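Local coordinates for phiAB6 tailspike (Unidentified phage, PDB 5JS4), which probably recognises and fragments the exopolysaccharide of the host bacterium Acinetobacter baumannii, acting as a trimeric beta-helical tailspike of the phage, at residues P335-L340 with S353-D358; V378-V383 with L406-T411; R432-C437 with A457-G462. All blocks are in the same frame, centred on the assembly; numbering follows the deposited sequence.

Interaction 1 (P335-L340 with S353-D358)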
loop_
_atom_site.group_PDB
_atom_site.type_symbol
_atom_site.label_atom_id
_atom_site.label_comp_id
_atom_site.label_asym_id
_atom_site.label_seq_id
_atom_site.Cartn_x
_atom_site.Cartn_y
_atom_site.Cartn_z
ATOM N N PRO A 335 -19.882 -9.871 -17.635
ATOM C CA PRO A 335 -18.733 -9.389 -16.864
ATOM C C PRO A 335 -18.810 -7.933 -16.397
ATOM O O PRO A 335 -17.827 -7.419 -15.875
ATOM C CB PRO A 335 -17.575 -9.550 -17.853
ATOM C CG PRO A 335 -18.208 -9.348 -19.184
ATOM C CD PRO A 335 -19.586 -9.939 -19.078
ATOM N N THR A 336 -19.956 -7.282 -16.579
ATOM C CA THR A 336 -20.117 -5.870 -16.240
ATOM C C THR A 336 -21.349 -5.663 -15.374
ATOM O O THR A 336 -22.432 -6.126 -15.719
ATOM C CB THR A 336 -20.289 -5.029 -17.521
ATOM O OG1 THR A 336 -19.151 -5.211 -18.372
ATOM C CG2 THR A 336 -20.458 -3.547 -17.201
ATOM N N ILE A 337 -21.169 -4.982 -14.244
ATOM C CA ILE A 337 -22.274 -4.346 -13.522
ATOM C C ILE A 337 -21.794 -2.939 -13.200
ATOM O O ILE A 337 -20.818 -2.782 -12.480
ATOM C CB ILE A 337 -22.660 -5.063 -12.213
ATOM C CG1 ILE A 337 -22.922 -6.551 -12.460
ATOM C CG2 ILE A 337 -23.898 -4.411 -11.605
ATOM C CD1 ILE A 337 -23.134 -7.365 -11.202
ATOM N N GLN A 338 -22.461 -1.920 -13.732
ATOM C CA GLN A 338 -21.983 -0.553 -13.531
ATOM C C GLN A 338 -23.063 0.510 -13.620
ATOM O O GLN A 338 -24.095 0.316 -14.262
ATOM C CB GLN A 338 -20.861 -0.224 -14.521
ATOM C CG GLN A 338 -21.281 -0.176 -15.980
ATOM C CD GLN A 338 -20.160 0.290 -16.897
ATOM O OE1 GLN A 338 -18.999 -0.071 -16.709
ATOM N NE2 GLN A 338 -20.506 1.089 -17.897
ATOM N N ASN A 339 -22.795 1.640 -12.966
ATOM C CA ASN A 339 -23.606 2.840 -13.102
ATOM C C ASN A 339 -25.056 2.551 -12.733
ATOM O O ASN A 339 -25.974 2.924 -13.458
ATOM C CB ASN A 339 -23.503 3.355 -14.543
ATOM C CG ASN A 339 -24.139 4.715 -14.732
ATOM O OD1 ASN A 339 -23.964 5.606 -13.909
ATOM N ND2 ASN A 339 -24.881 4.881 -15.823
ATOM N N LEU A 340 -25.247 1.880 -11.599
ATOM C CA LEU A 340 -26.525 1.250 -11.286
ATOM C C LEU A 340 -26.982 1.511 -9.860
ATOM O O LEU A 340 -26.192 1.465 -8.925
ATOM C CB LEU A 340 -26.419 -0.260 -11.504
ATOM C CG LEU A 340 -27.636 -1.113 -11.135
ATOM C CD1 LEU A 340 -28.820 -0.792 -12.034
ATOM C CD2 LEU A 340 -27.274 -2.587 -11.218
ATOM N N SER A 353 -32.335 -12.293 -3.420
ATOM C CA SER A 353 -30.988 -11.787 -3.699
ATOM C C SER A 353 -31.005 -11.028 -5.023
ATOM O O SER A 353 -31.935 -11.191 -5.813
ATOM C CB SER A 353 -29.988 -12.942 -3.726
ATOM O OG SER A 353 -29.839 -13.496 -2.426
ATOM N N PHE A 354 -30.000 -10.184 -5.270
ATOM C CA PHE A 354 -30.063 -9.301 -6.441
ATOM C C PHE A 354 -29.537 -9.919 -7.735
ATOM O O PHE A 354 -30.291 -10.054 -8.695
ATOM C CB PHE A 354 -29.383 -7.946 -6.199
ATOM C CG PHE A 354 -29.383 -7.054 -7.413
ATOM C CD1 PHE A 354 -30.568 -6.790 -8.094
ATOM C CD2 PHE A 354 -28.206 -6.489 -7.890
ATOM C CE1 PHE A 354 -30.583 -5.987 -9.219
ATOM C CE2 PHE A 354 -28.216 -5.679 -9.015
ATOM C CZ PHE A 354 -29.406 -5.431 -9.682
ATOM N N ILE A 355 -28.257 -10.278 -7.775
ATOM C CA ILE A 355 -27.638 -10.667 -9.041
ATOM C C ILE A 355 -26.575 -11.760 -8.900
ATOM O O ILE A 355 -25.790 -11.764 -7.950
ATOM C CB ILE A 355 -27.063 -9.414 -9.749
ATOM C CG1 ILE A 355 -26.716 -9.711 -11.210
ATOM C CG2 ILE A 355 -25.875 -8.851 -8.977
ATOM C CD1 ILE A 355 -26.752 -8.481 -12.091
ATOM N N GLU A 356 -26.581 -12.691 -9.853
ATOM C CA GLU A 356 -25.579 -13.746 -9.938
ATOM C C GLU A 356 -24.625 -13.441 -11.080
ATOM O O GLU A 356 -25.054 -13.211 -12.213
ATOM C CB GLU A 356 -26.234 -15.111 -10.146
ATOM C CG GLU A 356 -27.021 -15.570 -8.934
ATOM C CD GLU A 356 -27.683 -16.919 -9.102
ATOM O OE1 GLU A 356 -27.333 -17.657 -10.046
ATOM O OE2 GLU A 356 -28.554 -17.240 -8.269
ATOM N N ILE A 357 -23.332 -13.438 -10.768
ATOM C CA ILE A 357 -22.286 -13.124 -11.737
ATOM C C ILE A 357 -21.136 -14.117 -11.557
ATOM O O ILE A 357 -20.789 -14.471 -10.432
ATOM C CB ILE A 357 -21.804 -11.659 -11.581
ATOM C CG1 ILE A 357 -20.782 -11.315 -12.667
ATOM C CG2 ILE A 357 -21.241 -11.405 -10.184
ATOM C CD1 ILE A 357 -20.427 -9.844 -12.743
ATOM N N ASP A 358 -20.557 -14.584 -12.658
ATOM C CA ASP A 358 -19.474 -15.558 -12.567
ATOM C C ASP A 358 -18.201 -14.913 -12.017
ATOM O O ASP A 358 -17.917 -13.738 -12.274
ATOM C CB ASP A 358 -19.194 -16.207 -13.919
ATOM C CG ASP A 358 -18.328 -17.445 -13.792
ATOM O OD1 ASP A 358 -18.836 -18.488 -13.322
ATOM O OD2 ASP A 358 -17.140 -17.373 -14.146
#
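I337 and L340 meet F354, I355 and I357 in a purely apolar contact inside the beta-helix, between strand 353-358 on one wall and strand 336-338, with the corner that follows it, on another. No hydrogen bond crosses, and the two segments run in nearly opposed directions. At the centre I337 and I355 reach toward each other tip to tip, I337 CD1 lying 3.8 Å from I355 CG2 and about as near to its CD1, so that one methyl sits against both branches. The same CD1 is 4.0 Å from I357 CD1. Both I355 and I357 carry CG1 anti to the backbone N (chi1 -166° and -176°), which sends the longer branch inward.

This is the interior of a right-handed parallel beta-helix, in which successive coils stack aliphatic and aromatic side chains along the axis; here I337 also touches I367 one coil further on, and I355 touches I376. Beyond the corner at N339 the chain turns L340 inward as well, and its CD2 approaches the F354 ring at the edge, near the ring plane, 3.9 Å from CZ. F372 and F330 meet the same ring from neighbouring coils, while P335 and T336 pack on Y309 and C302 of a neighbouring subunit.

Interaction 2 (V378-V383 with L406-T411)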
loop_
_atom_site.group_PDB
_atom_site.type_symbol
_atom_site.label_atom_id
_atom_site.label_comp_id
_atom_site.label_asym_id
_atom_site.label_seq_id
_atom_site.Cartn_x
_atom_site.Cartn_y
_atom_site.Cartn_z
ATOM N N VAL A 378 -21.687 -14.296 -6.151
ATOM C CA VAL A 378 -20.622 -14.729 -7.047
ATOM C C VAL A 378 -20.767 -16.222 -7.288
ATOM O O VAL A 378 -20.841 -16.997 -6.338
ATOM C CB VAL A 378 -19.226 -14.456 -6.454
ATOM C CG1 VAL A 378 -18.140 -14.897 -7.428
ATOM C CG2 VAL A 378 -19.068 -12.981 -6.108
ATOM N N LYS A 379 -20.807 -16.618 -8.556
ATOM C CA LYS A 379 -20.868 -18.030 -8.919
ATOM C C LYS A 379 -19.466 -18.548 -9.221
ATOM O O LYS A 379 -18.602 -17.803 -9.697
ATOM C CB LYS A 379 -21.809 -18.248 -10.107
ATOM C CG LYS A 379 -23.223 -17.708 -9.907
ATOM C CD LYS A 379 -23.967 -18.340 -8.737
ATOM C CE LYS A 379 -24.471 -19.735 -9.068
ATOM N NZ LYS A 379 -25.203 -20.348 -7.922
ATOM N N GLN A 380 -19.252 -19.829 -8.930
ATOM C CA GLN A 380 -17.930 -20.451 -8.982
ATOM C C GLN A 380 -16.940 -19.676 -8.095
ATOM O O GLN A 380 -17.305 -19.297 -6.984
ATOM C CB GLN A 380 -17.467 -20.632 -10.436
ATOM C CG GLN A 380 -18.383 -21.552 -11.233
ATOM C CD GLN A 380 -18.587 -22.898 -10.549
ATOM O OE1 GLN A 380 -17.622 -23.542 -10.126
ATOM N NE2 GLN A 380 -19.841 -23.322 -10.421
ATOM N N ALA A 381 -15.714 -19.439 -8.555
ATOM C CA ALA A 381 -14.702 -18.788 -7.719
ATOM C C ALA A 381 -14.129 -17.550 -8.395
ATOM O O ALA A 381 -14.112 -17.449 -9.622
ATOM C CB ALA A 381 -13.588 -19.766 -7.384
ATOM N N LEU A 382 -13.658 -16.608 -7.583
ATOM C CA LEU A 382 -13.034 -15.398 -8.114
ATOM C C LEU A 382 -11.773 -15.725 -8.902
ATOM O O LEU A 382 -10.993 -16.593 -8.515
ATOM C CB LEU A 382 -12.635 -14.433 -6.995
ATOM C CG LEU A 382 -13.660 -13.998 -5.954
ATOM C CD1 LEU A 382 -13.013 -13.014 -4.990
ATOM C CD2 LEU A 382 -14.874 -13.378 -6.618
ATOM N N VAL A 383 -11.592 -15.018 -10.007
ATOM C CA VAL A 383 -10.296 -14.917 -10.674
ATOM C C VAL A 383 -10.401 -13.778 -11.689
ATOM O O VAL A 383 -11.273 -13.790 -12.557
ATOM C CB VAL A 383 -9.824 -16.261 -11.300
ATOM C CG1 VAL A 383 -10.988 -17.041 -11.898
ATOM C CG2 VAL A 383 -8.713 -16.035 -12.320
ATOM N N LEU A 406 -17.672 -25.979 -5.695
ATOM C CA LEU A 406 -16.721 -26.981 -6.182
ATOM C C LEU A 406 -15.305 -26.804 -5.613
ATOM O O LEU A 406 -14.385 -27.519 -6.013
ATOM C CB LEU A 406 -16.666 -26.960 -7.712
ATOM C CG LEU A 406 -17.990 -27.150 -8.458
ATOM C CD1 LEU A 406 -17.746 -27.106 -9.958
ATOM C CD2 LEU A 406 -18.678 -28.450 -8.065
ATOM N N ASN A 407 -15.135 -25.854 -4.694
ATOM C CA ASN A 407 -13.843 -25.615 -4.045
ATOM C C ASN A 407 -12.728 -25.368 -5.066
ATOM O O ASN A 407 -11.655 -25.972 -4.993
ATOM C CB ASN A 407 -13.484 -26.788 -3.117
ATOM C CG ASN A 407 -12.342 -26.462 -2.168
ATOM O OD1 ASN A 407 -12.265 -25.359 -1.626
ATOM N ND2 ASN A 407 -11.449 -27.423 -1.958
ATOM N N ARG A 408 -12.999 -24.482 -6.023
ATOM C CA ARG A 408 -12.009 -24.100 -7.032
ATOM C C ARG A 408 -10.894 -23.242 -6.430
ATOM O O ARG A 408 -9.774 -23.235 -6.941
ATOM C CB ARG A 408 -12.671 -23.326 -8.175
ATOM C CG ARG A 408 -13.636 -24.133 -9.029
ATOM C CD ARG A 408 -14.202 -23.269 -10.146
ATOM N NE ARG A 408 -15.133 -23.997 -11.009
ATOM C CZ ARG A 408 -14.793 -24.713 -12.080
ATOM N NH1 ARG A 408 -13.521 -24.831 -12.459
ATOM N NH2 ARG A 408 -15.740 -25.326 -12.783
ATOM N N VAL A 409 -11.224 -22.540 -5.343
ATOM C CA VAL A 409 -10.351 -21.567 -4.665
ATOM C C VAL A 409 -10.376 -20.234 -5.410
ATOM O O VAL A 409 -9.977 -20.149 -6.571
ATOM C CB VAL A 409 -8.895 -22.054 -4.459
ATOM C CG1 VAL A 409 -8.098 -21.025 -3.664
ATOM C CG2 VAL A 409 -8.874 -23.393 -3.735
ATOM N N SER A 410 -10.865 -19.205 -4.725
ATOM C CA SER A 410 -10.921 -17.854 -5.270
ATOM C C SER A 410 -9.542 -17.213 -5.255
ATOM O O SER A 410 -8.791 -17.360 -4.289
ATOM C CB SER A 410 -11.893 -16.998 -4.455
ATOM O OG SER A 410 -13.233 -17.373 -4.705
ATOM N N THR A 411 -9.212 -16.514 -6.338
ATOM C CA THR A 411 -7.964 -15.766 -6.424
ATOM C C THR A 411 -8.176 -14.410 -7.072
ATOM O O THR A 411 -9.224 -14.141 -7.664
ATOM C CB THR A 411 -6.891 -16.490 -7.268
ATOM O OG1 THR A 411 -7.207 -16.367 -8.661
ATOM C CG2 THR A 411 -6.777 -17.960 -6.888
HETATM O O HOH W 1 -17.262 -23.586 -7.233
HETATM O O HOH W 2 -10.322 -19.191 -9.138
#
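Q380 and R408, on successive coils of the beta-helix, cross at a slant, with the amide and guanidinium planes 83° apart. R408 is extended from CG to NE and presents the N-H of NE to Q380 OE1 at 2.7 Å, with an N-H...O angle of 165°. The oxygen lies at the guanidinium edge, in its plane, whereas seen from the amide the donor is tilted 26° from the carbonyl plane. Q380 gets its oxygen there by folding: CG stands beside the backbone N, and a second bend at chi2 curls the chain over toward the arginine. L406 CD1 flanks this oxygen, and a water donates to OE1 while accepting from L406 N, so two donors grip the one acceptor.

Deeper in, the methyl of A381 points at the other segment and fits among R408 CB, V409 O and S410 OG. The serine hydroxyl, beside its own backbone N, accepts the L382 N-H at 3.0 Å, and S410 CB lies against L382 CB. T411 N then donates to L382 O at 2.8 Å, from above the carbonyl plane, and a second water bridges L382 O and V409 O. V383 and T411 lie side by side, pointing the same way, with V383 CB 3.7 Å from T411 OG1; these two residues pack on Y419 and W465 of a neighbouring subunit.

Apart from T411 N to L382 O, no direct backbone-to-backbone hydrogen bond joins the segments. Side-chain oxygens and two waters therefore complete the join between these coils, and the partly negative amide oxygen probably favours the arginine's charge through a charge-dipole interaction, without the full counter-charge a carboxylate would bring.

Interaction 3 (R432-C437 with A457-G462)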
loop_
_atom_site.group_PDB
_atom_site.type_symbol
_atom_site.label_atom_id
_atom_site.label_comp_id
_atom_site.label_asym_id
_atom_site.label_seq_id
_atom_site.Cartn_x
_atom_site.Cartn_y
_atom_site.Cartn_z
ATOM N N ARG A 432 -15.576 -20.741 1.443
ATOM C CA ARG A 432 -14.323 -21.478 1.349
ATOM C C ARG A 432 -13.106 -20.540 1.281
ATOM O O ARG A 432 -12.987 -19.645 2.122
ATOM C CB ARG A 432 -14.404 -22.490 0.201
ATOM C CG ARG A 432 -15.494 -23.532 0.434
ATOM C CD ARG A 432 -15.571 -24.554 -0.682
ATOM N NE ARG A 432 -16.456 -25.664 -0.334
ATOM C CZ ARG A 432 -17.788 -25.612 -0.322
ATOM N NH1 ARG A 432 -18.481 -26.695 0.020
ATOM N NH2 ARG A 432 -18.445 -24.498 -0.642
ATOM N N ASP A 433 -12.214 -20.732 0.308
ATOM C CA ASP A 433 -10.849 -20.194 0.391
ATOM C C ASP A 433 -10.592 -19.033 -0.563
ATOM O O ASP A 433 -11.060 -19.033 -1.700
ATOM C CB ASP A 433 -9.833 -21.303 0.109
ATOM C CG ASP A 433 -9.974 -22.485 1.050
ATOM O OD1 ASP A 433 -10.728 -22.392 2.044
ATOM O OD2 ASP A 433 -9.319 -23.515 0.795
ATOM N N VAL A 434 -9.821 -18.058 -0.087
ATOM C CA VAL A 434 -9.493 -16.854 -0.844
ATOM C C VAL A 434 -7.980 -16.633 -0.827
ATOM O O VAL A 434 -7.373 -16.588 0.244
ATOM C CB VAL A 434 -10.198 -15.627 -0.234
ATOM C CG1 VAL A 434 -9.944 -14.388 -1.072
ATOM C CG2 VAL A 434 -11.691 -15.874 -0.120
ATOM N N HIS A 435 -7.390 -16.497 -2.017
ATOM C CA HIS A 435 -5.947 -16.328 -2.194
ATOM C C HIS A 435 -5.658 -15.100 -3.049
ATOM O O HIS A 435 -6.318 -14.888 -4.057
ATOM C CB HIS A 435 -5.350 -17.532 -2.933
ATOM C CG HIS A 435 -5.198 -18.766 -2.100
ATOM N ND1 HIS A 435 -6.240 -19.344 -1.411
ATOM C CD2 HIS A 435 -4.124 -19.561 -1.888
ATOM C CE1 HIS A 435 -5.809 -20.429 -0.792
ATOM N NE2 HIS A 435 -4.529 -20.585 -1.067
ATOM N N GLY A 436 -4.660 -14.305 -2.673
ATOM C CA GLY A 436 -4.157 -13.258 -3.568
ATOM C C GLY A 436 -5.143 -12.157 -3.912
ATOM O O GLY A 436 -5.028 -11.529 -4.966
ATOM N N CYS A 437 -6.104 -11.917 -3.025
ATOM C CA CYS A 437 -7.113 -10.887 -3.231
ATOM C C CYS A 437 -6.718 -9.622 -2.479
ATOM O O CYS A 437 -5.924 -9.674 -1.541
ATOM C CB CYS A 437 -8.483 -11.388 -2.771
ATOM S SG CYS A 437 -9.162 -12.713 -3.802
ATOM N N ALA A 457 -5.411 -16.422 2.378
ATOM C CA ALA A 457 -4.006 -16.685 2.103
ATOM C C ALA A 457 -3.440 -15.644 1.149
ATOM O O ALA A 457 -4.010 -15.392 0.093
ATOM C CB ALA A 457 -3.844 -18.075 1.508
ATOM N N HIS A 458 -2.321 -15.038 1.529
ATOM C CA HIS A 458 -1.608 -14.106 0.652
ATOM C C HIS A 458 -2.502 -13.007 0.086
ATOM O O HIS A 458 -2.415 -12.662 -1.093
ATOM C CB HIS A 458 -0.911 -14.872 -0.472
ATOM C CG HIS A 458 0.043 -15.910 0.019
ATOM N ND1 HIS A 458 1.230 -15.597 0.645
ATOM C CD2 HIS A 458 -0.021 -17.261 -0.009
ATOM C CE1 HIS A 458 1.859 -16.711 0.973
ATOM N NE2 HIS A 458 1.119 -17.735 0.589
ATOM N N CYS A 459 -3.358 -12.457 0.944
ATOM C CA CYS A 459 -4.237 -11.363 0.567
ATOM C C CYS A 459 -3.681 -10.052 1.098
ATOM O O CYS A 459 -2.908 -10.038 2.056
ATOM C CB CYS A 459 -5.644 -11.589 1.117
ATOM S SG CYS A 459 -6.539 -12.930 0.300
ATOM N N GLY A 460 -4.084 -8.963 0.456
ATOM C CA GLY A 460 -3.745 -7.621 0.896
ATOM C C GLY A 460 -4.955 -6.950 1.512
ATOM O O GLY A 460 -6.060 -7.016 0.965
ATOM N N PHE A 461 -4.737 -6.316 2.659
ATOM C CA PHE A 461 -5.761 -5.546 3.343
ATOM C C PHE A 461 -5.220 -4.154 3.617
ATOM O O PHE A 461 -4.185 -3.997 4.265
ATOM C CB PHE A 461 -6.171 -6.233 4.640
ATOM C CG PHE A 461 -6.812 -7.566 4.427
ATOM C CD1 PHE A 461 -8.178 -7.663 4.204
ATOM C CD2 PHE A 461 -6.050 -8.724 4.431
ATOM C CE1 PHE A 461 -8.773 -8.892 3.995
ATOM C CE2 PHE A 461 -6.641 -9.957 4.222
ATOM C CZ PHE A 461 -8.004 -10.040 4.002
ATOM N N GLY A 462 -5.922 -3.155 3.099
ATOM C CA GLY A 462 -5.553 -1.764 3.275
ATOM C C GLY A 462 -6.381 -1.131 4.370
ATOM O O GLY A 462 -6.550 -1.708 5.447
#
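H435 lays its imidazole against A457, the next residue across a parallel pairing of neighbouring coils. From CB, which passes 3.9 Å from A457 O, the side chain continues to CG beside the backbone N, and chi2 (55°) turns the ring so that a face meets the alanine. A457 CB sits 3.6 Å from the ring centroid and only 9° off its normal, a CH-pi contact centred on the face. CG, ND1 and CE1 all lie near this methyl, and the CD2-NE2 side of the ring is marginally closer, each atom 3.7 Å from it. Y487 touches both residues, and W465 of a neighbouring subunit packs on H435.

Beneath the side chains the backbones are joined as in adjacent rungs of a parallel beta-helix: A457 N donates to V434 O at 2.9 Å and G436 N to A457 O at 3.0 Å, bracketing H435. Both segments then turn through a residue of positive phi, G436 in one and H458 in the next, and G436 CA makes a close CA-H...O contact with H458 O.

Past the turn, G460 N donates to C437 O at 2.8 Å and the coils stay in step. C459 SG, turned beside its own backbone N (chi1 -71°), accepts a long hydrogen bond from C437 N at 3.5 Å and packs against V434 CG1 and C437 CB, filling the inner side of the corner. On the outer side H458 stacks on Y494 of a neighbouring subunit, whose K463 also hydrogen-bonds H458 O.

Overall arrangement
From the N terminus the three contacts close in series, none nesting or crossing. Interaction 1 closes a loop of 12 residues and joins walls across the interior of the beta-helix; interactions 2 and 3, closing loops of 22 and 19 residues, join one coil to the next further along the axis. Strand 353-358 of interaction 1 pairs with strand 374-379, which enters interaction 2, and I357 O probably accepts from K379 N. Interactions 2 and 3 meet through the adjoining strands 410-411 and 433-435, with probable bonds from S410 N to D433 O and from H435 N to S410 O. Interactions 1 and 3 do not touch. All three also reach a neighbouring subunit of the trimer.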